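Local coordinates for hemoglobin-like protein (Methylacidiphilum infernorum, PDB 4NK2) that binds a heme b group and, as a group II truncated hemoglobin, probably binds and carries oxygen, at residues V94-D99 with L113-P118; E157-I162 with V182-I187. All blocks are in the same frame, centred on the assembly; numbering follows the deposited sequence.

Overall arrangement
From the modelled N-terminal end, the chain runs through strand 35-48 and helix 53-75 before reaching helix 87-104, where contact 1 opens at residues 94-99. Contact 1 closes at 113-118, 14 residues beyond Asp99, tying this helix to the loop that leads into helix 120-124, where arginines from both sides bind one heme propionate. Helix 131-147 follows, and only then does contact 2 open, on helix 155-165; it closes at 182-187, joining that helix to the start of the C-terminal helix 184-192. The two loops are in series, neither nesting nor crossing. The centres of contact 1 and contact 2 lie about 23 Å apart on opposite sides of the chain's centre, and their nearest atoms stay about 7 Å apart.

Contact 1: residues V94-D99 with L113-P118. With HEM (protoporphyrin IX containing Fe), chain C.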
ATOM      1  N   VAL A  94     -17.299 -17.569  -4.181  1.00 34.31           N
ATOM      2  CA  VAL A  94     -18.061 -17.805  -2.959  1.00 36.17           C
ATOM      3  C   VAL A  94     -17.696 -19.157  -2.356  1.00 35.18           C
ATOM      4  O   VAL A  94     -17.590 -19.292  -1.132  1.00 32.82           O
ATOM      5  CB  VAL A  94     -19.580 -17.717  -3.182  1.00 32.20           C
ATOM      6  CG1 VAL A  94     -20.332 -18.173  -1.911  1.00 35.93           C
ATOM      7  CG2 VAL A  94     -19.984 -16.286  -3.542  1.00 33.94           C
ATOM      8  N   LYS A  95     -17.510 -20.157  -3.205  1.00 37.04           N
ATOM      9  CA  LYS A  95     -17.103 -21.483  -2.768  1.00 35.41           C
ATOM     10  C   LYS A  95     -15.750 -21.507  -2.088  1.00 33.57           C
ATOM     11  O   LYS A  95     -15.607 -22.100  -1.048  1.00 33.91           O
ATOM     12  CB  LYS A  95     -17.090 -22.458  -3.935  1.00 42.76           C
ATOM     13  CG  LYS A  95     -17.279 -23.896  -3.519  1.00 45.98           C
ATOM     14  CD  LYS A  95     -16.430 -24.821  -4.330  1.00 48.95           C
ATOM     15  CE  LYS A  95     -16.410 -26.198  -3.708  1.00 62.45           C
ATOM     16  NZ  LYS A  95     -15.046 -26.610  -3.293  1.00 51.40           N
ATOM     17  N   ARG A  96     -14.761 -20.877  -2.700  1.00 30.02           N
ATOM     18  CA  ARG A  96     -13.423 -20.770  -2.122  1.00 30.78           C
ATOM     19  C   ARG A  96     -13.461 -20.085  -0.760  1.00 28.94           C
ATOM     20  O   ARG A  96     -12.820 -20.542   0.181  1.00 28.99           O
ATOM     21  CB  ARG A  96     -12.497 -19.963  -3.043  1.00 30.56           C
ATOM     22  CG  ARG A  96     -12.228 -20.615  -4.395  1.00 28.76           C
ATOM     23  CD  ARG A  96     -11.420 -19.693  -5.287  1.00 33.28           C
ATOM     24  NE  ARG A  96     -11.423 -20.179  -6.658  1.00 37.44           N
ATOM     25  CZ  ARG A  96     -10.773 -19.592  -7.658  1.00 39.82           C
ATOM     26  NH1 ARG A  96     -10.064 -18.496  -7.433  1.00 34.91           N
ATOM     27  NH2 ARG A  96     -10.829 -20.109  -8.874  1.00 42.59           N
ATOM     28  N   SER A  97     -14.180 -18.970  -0.654  1.00 28.49           N
ATOM     29  CA  SER A  97     -14.256 -18.272   0.628  1.00 30.12           C
ATOM     30  C   SER A  97     -14.939 -19.121   1.677  1.00 28.92           C
ATOM     31  O   SER A  97     -14.542 -19.116   2.852  1.00 30.30           O
ATOM     32  CB  SER A  97     -15.017 -16.951   0.493  1.00 31.76           C
ATOM     33  OG  SER A  97     -14.247 -16.009  -0.222  1.00 38.04           O
ATOM     34  N   ALA A  98     -15.976 -19.847   1.269  1.00 30.51           N
ATOM     35  CA  ALA A  98     -16.726 -20.643   2.239  1.00 30.62           C
ATOM     36  C   ALA A  98     -15.861 -21.822   2.691  1.00 35.23           C
ATOM     37  O   ALA A  98     -15.802 -22.138   3.900  1.00 29.92           O
ATOM     38  CB  ALA A  98     -18.045 -21.101   1.659  1.00 28.68           C
ATOM     39  N   ASP A  99     -15.175 -22.463   1.737  1.00 27.71           N
ATOM     40  CA  ASP A  99     -14.214 -23.511   2.099  1.00 30.02           C
ATOM     41  C   ASP A  99     -13.169 -22.978   3.072  1.00 30.22           C
ATOM     42  O   ASP A  99     -12.830 -23.644   4.046  1.00 31.89           O
ATOM     43  CB  ASP A  99     -13.491 -24.081   0.872  1.00 30.24           C
ATOM     44  CG  ASP A  99     -14.393 -24.920  -0.020  1.00 35.88           C
ATOM     45  OD1 ASP A  99     -15.492 -25.326   0.421  1.00 33.99           O
ATOM     46  OD2 ASP A  99     -13.982 -25.177  -1.174  1.00 35.83           O
ATOM     47  N   LEU A 113      -7.010 -28.474   0.726  1.00 34.01           N
ATOM     48  CA  LEU A 113      -7.147 -29.579  -0.237  1.00 35.36           C
ATOM     49  C   LEU A 113      -7.402 -29.110  -1.666  1.00 37.81           C
ATOM     50  O   LEU A 113      -7.162 -29.850  -2.628  1.00 34.32           O
ATOM     51  CB  LEU A 113      -8.282 -30.524   0.179  1.00 38.29           C
ATOM     52  CG  LEU A 113      -8.039 -31.368   1.432  1.00 39.02           C
ATOM     53  CD1 LEU A 113      -9.270 -32.192   1.813  1.00 40.78           C
ATOM     54  CD2 LEU A 113      -6.850 -32.287   1.210  1.00 40.50           C
ATOM     55  N   THR A 114      -7.905 -27.899  -1.824  1.00 32.48           N
ATOM     56  CA  THR A 114      -8.250 -27.401  -3.141  1.00 34.37           C
ATOM     57  C   THR A 114      -7.343 -26.275  -3.600  1.00 35.15           C
ATOM     58  O   THR A 114      -6.529 -26.465  -4.469  1.00 34.95           O
ATOM     59  CB  THR A 114      -9.702 -26.949  -3.201  1.00 39.04           C
ATOM     60  OG1 THR A 114      -9.966 -26.056  -2.122  1.00 33.83           O
ATOM     61  CG2 THR A 114     -10.611 -28.126  -3.086  1.00 34.56           C
ATOM     62  N   ARG A 115      -7.482 -25.106  -2.996  1.00 30.43           N
ATOM     63  CA  ARG A 115      -6.692 -23.941  -3.402  1.00 33.02           C
ATOM     64  C   ARG A 115      -5.271 -24.043  -2.850  1.00 34.74           C
ATOM     65  O   ARG A 115      -4.320 -23.520  -3.446  1.00 33.76           O
ATOM     66  CB  ARG A 115      -7.368 -22.638  -2.939  1.00 33.58           C
ATOM     67  CG  ARG A 115      -8.770 -22.410  -3.552  1.00 32.47           C
ATOM     68  CD  ARG A 115      -8.703 -22.170  -5.064  1.00 35.28           C
ATOM     69  NE  ARG A 115      -7.977 -20.940  -5.382  1.00 32.08           N
ATOM     70  CZ  ARG A 115      -7.511 -20.628  -6.588  1.00 38.87           C
ATOM     71  NH1 ARG A 115      -7.685 -21.456  -7.607  1.00 34.83           N
ATOM     72  NH2 ARG A 115      -6.860 -19.491  -6.773  1.00 35.68           N
ATOM     73  N   GLY A 116      -5.133 -24.723  -1.711  1.00 31.99           N
ATOM     74  CA  GLY A 116      -3.831 -24.965  -1.111  1.00 30.69           C
ATOM     75  C   GLY A 116      -3.499 -23.998   0.009  1.00 38.50           C
ATOM     76  O   GLY A 116      -4.356 -23.697   0.855  1.00 34.48           O
ATOM     77  N   GLU A 117      -2.263 -23.505   0.029  1.00 31.86           N
ATOM     78  CA  GLU A 117      -1.832 -22.633   1.123  1.00 36.62           C
ATOM     79  C   GLU A 117      -2.511 -21.266   1.087  1.00 37.80           C
ATOM     80  O   GLU A 117      -2.576 -20.623   0.035  1.00 37.01           O
ATOM     81  CB  GLU A 117      -0.303 -22.504   1.137  1.00 43.14           C
ATOM     82  CG  GLU A 117       0.374 -23.751   1.714  1.00 51.96           C
ATOM     83  CD  GLU A 117       1.866 -23.590   1.931  1.00 54.45           C
ATOM     84  OE1 GLU A 117       2.439 -24.391   2.703  1.00 55.86           O
ATOM     85  OE2 GLU A 117       2.466 -22.675   1.332  1.00 53.23           O
ATOM     86  N   PRO A 118      -3.014 -20.814   2.226  1.00 36.77           N
ATOM     87  CA  PRO A 118      -3.761 -19.560   2.283  1.00 35.32           C
ATOM     88  C   PRO A 118      -3.021 -18.370   1.692  1.00 31.36           C
ATOM     89  O   PRO A 118      -3.518 -17.797   0.762  1.00 33.12           O
ATOM     90  CB  PRO A 118      -3.994 -19.375   3.775  1.00 32.74           C
ATOM     91  CG  PRO A 118      -4.021 -20.720   4.298  1.00 33.71           C
ATOM     92  CD  PRO A 118      -2.999 -21.478   3.533  1.00 34.20           C
TER
HETATM   93  CHA HEM C 700     -10.803 -13.554  -2.713  1.00 33.61           C
HETATM   94  CHB HEM C 700     -12.084  -8.993  -1.742  1.00 31.63           C
HETATM   95  CHC HEM C 700     -10.553  -9.576   2.852  1.00 29.15           C
HETATM   96  CHD HEM C 700     -11.084 -14.362   2.084  1.00 31.96           C
HETATM   97  C1A HEM C 700     -11.198 -12.253  -2.901  1.00 35.75           C
HETATM   98  C2A HEM C 700     -11.459 -11.588  -4.176  1.00 31.36           C
HETATM   99  C3A HEM C 700     -11.815 -10.320  -3.882  1.00 34.76           C
HETATM  100  C4A HEM C 700     -11.784 -10.147  -2.436  1.00 33.80           C
HETATM  101  CMA HEM C 700     -12.214  -9.195  -4.864  1.00 33.45           C
HETATM  102  CAA HEM C 700     -11.332 -12.238  -5.584  1.00 36.72           C
HETATM  103  CBA HEM C 700      -9.934 -11.880  -6.131  1.00 39.48           C
HETATM  104  CGA HEM C 700      -9.574 -12.455  -7.498  1.00 43.92           C
HETATM  105  O1A HEM C 700      -9.028 -11.698  -8.350  1.00 45.26           O
HETATM  106  O2A HEM C 700      -9.802 -13.666  -7.768  1.00 46.75           O
HETATM  107  C1B HEM C 700     -11.701  -8.691  -0.445  1.00 33.86           C
HETATM  108  C2B HEM C 700     -11.664  -7.378   0.178  1.00 31.07           C
HETATM  109  C3B HEM C 700     -11.241  -7.535   1.446  1.00 32.51           C
HETATM  110  C4B HEM C 700     -10.994  -8.953   1.687  1.00 31.77           C
HETATM  111  CMB HEM C 700     -12.057  -6.036  -0.473  1.00 28.24           C
HETATM  112  CAB HEM C 700     -11.059  -6.384   2.454  1.00 29.08           C
HETATM  113  CBB HEM C 700     -10.354  -6.591   3.572  1.00 32.62           C
HETATM  114  C1C HEM C 700     -10.608 -10.939   3.081  1.00 27.99           C
HETATM  115  C2C HEM C 700     -10.410 -11.642   4.341  1.00 30.36           C
HETATM  116  C3C HEM C 700     -10.550 -12.963   4.113  1.00 32.92           C
HETATM  117  C4C HEM C 700     -10.855 -13.150   2.708  1.00 31.62           C
HETATM  118  CMC HEM C 700     -10.070 -10.976   5.693  1.00 27.09           C
HETATM  119  CAC HEM C 700     -10.449 -14.125   5.130  1.00 35.17           C
HETATM  120  CBC HEM C 700     -10.577 -13.916   6.448  1.00 38.77           C
HETATM  121  C1D HEM C 700     -10.930 -14.622   0.742  1.00 30.51           C
HETATM  122  C2D HEM C 700     -10.670 -15.919   0.135  1.00 29.49           C
HETATM  123  C3D HEM C 700     -10.598 -15.651  -1.360  1.00 33.40           C
HETATM  124  C4D HEM C 700     -10.805 -14.229  -1.515  1.00 33.42           C
HETATM  125  CMD HEM C 700     -10.518 -17.299   0.821  1.00 29.08           C
HETATM  126  CAD HEM C 700     -10.317 -16.690  -2.469  1.00 33.14           C
HETATM  127  CBD HEM C 700      -8.798 -16.868  -2.536  1.00 31.59           C
HETATM  128  CGD HEM C 700      -8.508 -17.881  -3.621  1.00 36.24           C
HETATM  129  O1D HEM C 700      -8.670 -17.534  -4.815  1.00 37.48           O
HETATM  130  O2D HEM C 700      -8.129 -19.035  -3.286  1.00 33.73           O
HETATM  131  NA  HEM C 700     -11.409 -11.351  -1.877  1.00 31.18           N
HETATM  132  NB  HEM C 700     -11.290  -9.609   0.511  1.00 27.97           N
HETATM  133  NC  HEM C 700     -10.882 -11.905   2.121  1.00 31.53           N
HETATM  134  ND  HEM C 700     -11.000 -13.666  -0.259  1.00 31.06           N
HETATM  135 FE   HEM C 700     -11.053 -11.618   0.135  1.00 30.91          FE
HETATM  136  O   HOH W   1     -12.154 -24.116  -2.605  1.00 32.50           O
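Arg96 and Arg115 start alike, each with CG anti to the carbonyl carbon and beside the backbone N, but Arg96 then runs extended to NE whereas Arg115 bends at chi2 and chi3, and this brings two guanidinium groups face to face. Their planes differ by 7° and their centres lie 3.6 Å apart, evidence of a true stack; Arg96 NH1 sits over the middle of the Arg115 group. Two like charges this close are explained by the anion they share, a heme propionate. Arg115 NE, with the acceptor in its guanidinium plane, donates to HEM O2D at 2.8 Å and 161°. Arg96 NH1 reaches HEM O1D at 3.1 Å with a more bent 145°, and Arg115 NH2 adds a weak bond to the same oxygen. The shared carboxylate probably balances the two positive charges, while bonds to both of its oxygens would limit its rotation; Tyr111 OH also bonds the heme.

A second link is water-mediated: one water donates to Asp99 OD2 at 2.6 Å and to Thr114 OG1 at 3.0 Å. Asp99 OD2 also receives Lys95 NZ at 2.8 Å through its syn lone pair, its OD1 pairs with Arg64, and Thr114 OG1 bonds the carbonyl of Tyr110. Behind the contact, helix 87-104 packs on helix 53-75, where Ser97 touches Val67 and Ala98 touches Arg64, while the loop before helix 120-124 bonds through its carbonyls to Arg123.

Contact 2: residues E157-I162 with V182-I187; sequences EFWQWI and VPYSEI
Ile187 CD1 sits over one face of the Trp159 indole, a CH-pi contact in which helix 155-165 of the truncated globin fold meets the start of the C-terminal helix 184-192. Ile187 CD1 stands 3.5 Å from the centroid of the five-membered ring and 20° off its normal; its nearest Trp159 atom is CE2, 3.3 Å from CD1. Ile187 CG1 lies between the backbone N and the carbonyl carbon (chi1 66°), and the chain then extends to set CD1 over the ring, the two side chains approaching from opposite directions.

Farther out, Val182 CG1 meets Trp159 CZ2 at 3.8 Å, and Tyr184 CD1 comes within 4.1 Å of Trp159 CB. Trp159 also touches Lys142 and Leu145 of helix 131-147, so the buried indole joins three helices. Tyr184 reaches back to Leu155 and Glu156.

At the polar edge, the backbone N of Val182 bonds Glu163 OE2, so both its amide and its carbonyl are tied to helix 155-165. The carbonyl takes the indole N-H: Trp159 NE1 to Val182 O is 2.9 Å and nearly straight at 171°, the oxygen lying in the ring plane, with the donor tilted from the carbonyl plane.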
ATOM      1  N   GLU A 157     -15.364 -14.214  18.943  1.00 32.13           N
ATOM      2  CA  GLU A 157     -14.211 -14.940  18.428  1.00 35.37           C
ATOM      3  C   GLU A 157     -14.076 -14.777  16.901  1.00 35.71           C
ATOM      4  O   GLU A 157     -12.985 -14.483  16.379  1.00 32.15           O
ATOM      5  CB  GLU A 157     -14.368 -16.420  18.792  1.00 36.08           C
ATOM      6  CG  GLU A 157     -13.102 -17.237  18.686  1.00 44.83           C
ATOM      7  CD  GLU A 157     -13.237 -18.601  19.338  1.00 47.76           C
ATOM      8  OE1 GLU A 157     -12.451 -19.504  18.983  1.00 51.38           O
ATOM      9  OE2 GLU A 157     -14.116 -18.770  20.212  1.00 49.81           O
ATOM     10  N   PHE A 158     -15.180 -14.982  16.188  1.00 29.08           N
ATOM     11  CA  PHE A 158     -15.187 -14.816  14.736  1.00 26.54           C
ATOM     12  C   PHE A 158     -14.881 -13.370  14.338  1.00 32.31           C
ATOM     13  O   PHE A 158     -14.060 -13.113  13.442  1.00 27.22           O
ATOM     14  CB  PHE A 158     -16.535 -15.250  14.151  1.00 29.70           C
ATOM     15  CG  PHE A 158     -16.541 -15.313  12.641  1.00 33.99           C
ATOM     16  CD1 PHE A 158     -16.953 -14.219  11.886  1.00 30.79           C
ATOM     17  CD2 PHE A 158     -16.086 -16.445  11.978  1.00 35.25           C
ATOM     18  CE1 PHE A 158     -16.934 -14.268  10.488  1.00 27.51           C
ATOM     19  CE2 PHE A 158     -16.063 -16.499  10.575  1.00 29.78           C
ATOM     20  CZ  PHE A 158     -16.494 -15.411   9.838  1.00 28.38           C
ATOM     21  N   TRP A 159     -15.556 -12.422  14.979  1.00 29.29           N
ATOM     22  CA  TRP A 159     -15.372 -11.015  14.637  1.00 28.53           C
ATOM     23  C   TRP A 159     -13.925 -10.563  14.824  1.00 30.86           C
ATOM     24  O   TRP A 159     -13.356  -9.895  13.956  1.00 30.97           O
ATOM     25  CB  TRP A 159     -16.290 -10.098  15.464  1.00 28.75           C
ATOM     26  CG  TRP A 159     -16.037  -8.656  15.111  1.00 28.73           C
ATOM     27  CD1 TRP A 159     -15.280  -7.741  15.807  1.00 28.22           C
ATOM     28  CD2 TRP A 159     -16.494  -7.985  13.932  1.00 30.28           C
ATOM     29  NE1 TRP A 159     -15.264  -6.534  15.132  1.00 30.04           N
ATOM     30  CE2 TRP A 159     -15.992  -6.663  13.976  1.00 29.98           C
ATOM     31  CE3 TRP A 159     -17.280  -8.377  12.842  1.00 29.72           C
ATOM     32  CZ2 TRP A 159     -16.261  -5.730  12.975  1.00 25.87           C
ATOM     33  CZ3 TRP A 159     -17.548  -7.448  11.850  1.00 30.51           C
ATOM     34  CH2 TRP A 159     -17.047  -6.136  11.930  1.00 28.74           C
ATOM     35  N   GLN A 160     -13.330 -10.886  15.956  1.00 26.55           N
ATOM     36  CA  GLN A 160     -11.991 -10.411  16.220  1.00 31.31           C
ATOM     37  C   GLN A 160     -10.999 -11.017  15.238  0.87 32.54           C
ATOM     38  O   GLN A 160     -10.003 -10.419  14.911  1.00 31.90           O
ATOM     39  CB  GLN A 160     -11.592 -10.660  17.670  1.00 33.60           C
ATOM     40  CG  GLN A 160     -11.132 -12.051  17.952  0.74 35.65           C
ATOM     41  OE1 GLN A 160     -11.382 -11.542  20.285  1.00 43.57           O
ATOM     42  NE2 GLN A 160     -10.360 -13.468  19.743  1.00 40.36           N
ATOM     43  N   TRP A 161     -11.310 -12.202  14.742  1.00 28.42           N
ATOM     44  CA  TRP A 161     -10.488 -12.798  13.686  1.00 31.16           C
ATOM     45  C   TRP A 161     -10.535 -11.972  12.403  1.00 32.88           C
ATOM     46  O   TRP A 161      -9.497 -11.537  11.898  1.00 30.84           O
ATOM     47  CB  TRP A 161     -10.907 -14.241  13.395  1.00 30.22           C
ATOM     48  CG  TRP A 161     -10.194 -14.825  12.192  1.00 30.73           C
ATOM     49  CD1 TRP A 161      -8.847 -14.792  11.936  1.00 32.75           C
ATOM     50  CD2 TRP A 161     -10.793 -15.530  11.092  1.00 29.32           C
ATOM     51  NE1 TRP A 161      -8.578 -15.435  10.739  1.00 28.54           N
ATOM     52  CE2 TRP A 161      -9.755 -15.890  10.205  1.00 30.45           C
ATOM     53  CE3 TRP A 161     -12.110 -15.888  10.776  1.00 27.89           C
ATOM     54  CZ2 TRP A 161      -9.994 -16.595   9.020  1.00 32.91           C
ATOM     55  CZ3 TRP A 161     -12.347 -16.582   9.605  1.00 29.99           C
ATOM     56  CH2 TRP A 161     -11.288 -16.934   8.738  1.00 33.38           C
ATOM     57  N   ILE A 162     -11.723 -11.743  11.855  1.00 29.03           N
ATOM     58  CA  ILE A 162     -11.764 -11.006  10.581  1.00 29.91           C
ATOM     59  C   ILE A 162     -11.404  -9.522  10.727  1.00 30.97           C
ATOM     60  O   ILE A 162     -10.836  -8.932   9.805  1.00 29.70           O
ATOM     61  CB  ILE A 162     -13.123 -11.150   9.842  1.00 30.32           C
ATOM     62  CG1 ILE A 162     -14.281 -10.652  10.719  1.00 27.77           C
ATOM     63  CG2 ILE A 162     -13.348 -12.589   9.432  1.00 27.54           C
ATOM     64  CD1 ILE A 162     -15.614 -10.548   9.973  1.00 27.23           C
ATOM     65  N   VAL A 182     -11.931  -1.920  14.952  1.00 43.02           N
ATOM     66  CA  VAL A 182     -13.326  -2.052  15.355  1.00 37.56           C
ATOM     67  C   VAL A 182     -13.438  -3.158  16.403  1.00 35.10           C
ATOM     68  O   VAL A 182     -13.682  -4.309  16.066  1.00 37.22           O
ATOM     69  CB  VAL A 182     -14.237  -2.370  14.151  1.00 37.94           C
ATOM     70  CG1 VAL A 182     -15.711  -2.366  14.572  1.00 41.34           C
ATOM     71  CG2 VAL A 182     -14.013  -1.361  13.031  1.00 39.56           C
ATOM     72  N   PRO A 183     -13.228  -2.815  17.681  1.00 36.31           N
ATOM     73  CA  PRO A 183     -13.316  -3.854  18.713  1.00 41.32           C
ATOM     74  C   PRO A 183     -14.761  -4.308  18.884  1.00 37.65           C
ATOM     75  O   PRO A 183     -15.692  -3.535  18.609  1.00 34.26           O
ATOM     76  CB  PRO A 183     -12.833  -3.139  19.979  1.00 40.88           C
ATOM     77  CG  PRO A 183     -13.124  -1.682  19.720  1.00 40.50           C
ATOM     78  CD  PRO A 183     -12.897  -1.491  18.244  1.00 37.77           C
ATOM     79  N   TYR A 184     -14.941  -5.546  19.324  1.00 34.37           N
ATOM     80  CA  TYR A 184     -16.277  -6.116  19.440  1.00 38.57           C
ATOM     81  C   TYR A 184     -17.175  -5.236  20.302  1.00 36.62           C
ATOM     82  O   TYR A 184     -18.381  -5.157  20.078  1.00 36.30           O
ATOM     83  CB  TYR A 184     -16.178  -7.520  20.025  1.00 37.35           C
ATOM     84  CG  TYR A 184     -17.486  -8.266  20.049  1.00 38.60           C
ATOM     85  CD1 TYR A 184     -18.072  -8.710  18.872  1.00 33.53           C
ATOM     86  CD2 TYR A 184     -18.131  -8.535  21.254  1.00 39.82           C
ATOM     87  CE1 TYR A 184     -19.265  -9.404  18.885  1.00 32.95           C
ATOM     88  CE2 TYR A 184     -19.318  -9.223  21.284  1.00 35.94           C
ATOM     89  CZ  TYR A 184     -19.881  -9.658  20.105  1.00 37.23           C
ATOM     90  OH  TYR A 184     -21.072 -10.344  20.148  1.00 34.82           O
ATOM     91  N   SER A 185     -16.578  -4.558  21.276  1.00 40.46           N
ATOM     92  CA  SER A 185     -17.346  -3.736  22.211  1.00 41.94           C
ATOM     93  C   SER A 185     -18.085  -2.598  21.509  1.00 43.26           C
ATOM     94  O   SER A 185     -19.176  -2.208  21.934  1.00 40.76           O
ATOM     95  CB  SER A 185     -16.425  -3.181  23.295  1.00 49.94           C
ATOM     96  OG  SER A 185     -15.419  -2.362  22.722  1.00 47.59           O
ATOM     97  N   GLU A 186     -17.512  -2.090  20.433  1.00 35.31           N
ATOM     98  CA  GLU A 186     -18.140  -1.021  19.670  1.00 37.82           C
ATOM     99  C   GLU A 186     -19.402  -1.465  18.962  1.00 34.77           C
ATOM    100  O   GLU A 186     -20.262  -0.663  18.682  1.00 36.92           O
ATOM    101  CB  GLU A 186     -17.158  -0.463  18.644  1.00 43.18           C
ATOM    102  CG  GLU A 186     -17.699   0.656  17.799  1.00 46.16           C
ATOM    103  CD  GLU A 186     -16.675   1.181  16.826  1.00 50.22           C
ATOM    104  OE1 GLU A 186     -15.488   0.940  17.035  1.00 42.24           O
ATOM    105  OE2 GLU A 186     -17.063   1.829  15.852  1.00 58.95           O
ATOM    106  N   ILE A 187     -19.504  -2.750  18.669  1.00 34.23           N
ATOM    107  CA  ILE A 187     -20.628  -3.265  17.884  1.00 38.26           C
ATOM    108  C   ILE A 187     -21.471  -4.323  18.597  1.00 37.42           C
ATOM    109  O   ILE A 187     -22.428  -4.835  18.018  1.00 32.45           O
ATOM    110  CB  ILE A 187     -20.151  -3.874  16.544  1.00 38.35           C
ATOM    111  CG1 ILE A 187     -19.301  -5.118  16.799  1.00 38.52           C
ATOM    112  CG2 ILE A 187     -19.366  -2.847  15.730  1.00 38.33           C
ATOM    113  CD1 ILE A 187     -18.760  -5.772  15.518  1.00 33.64           C
TER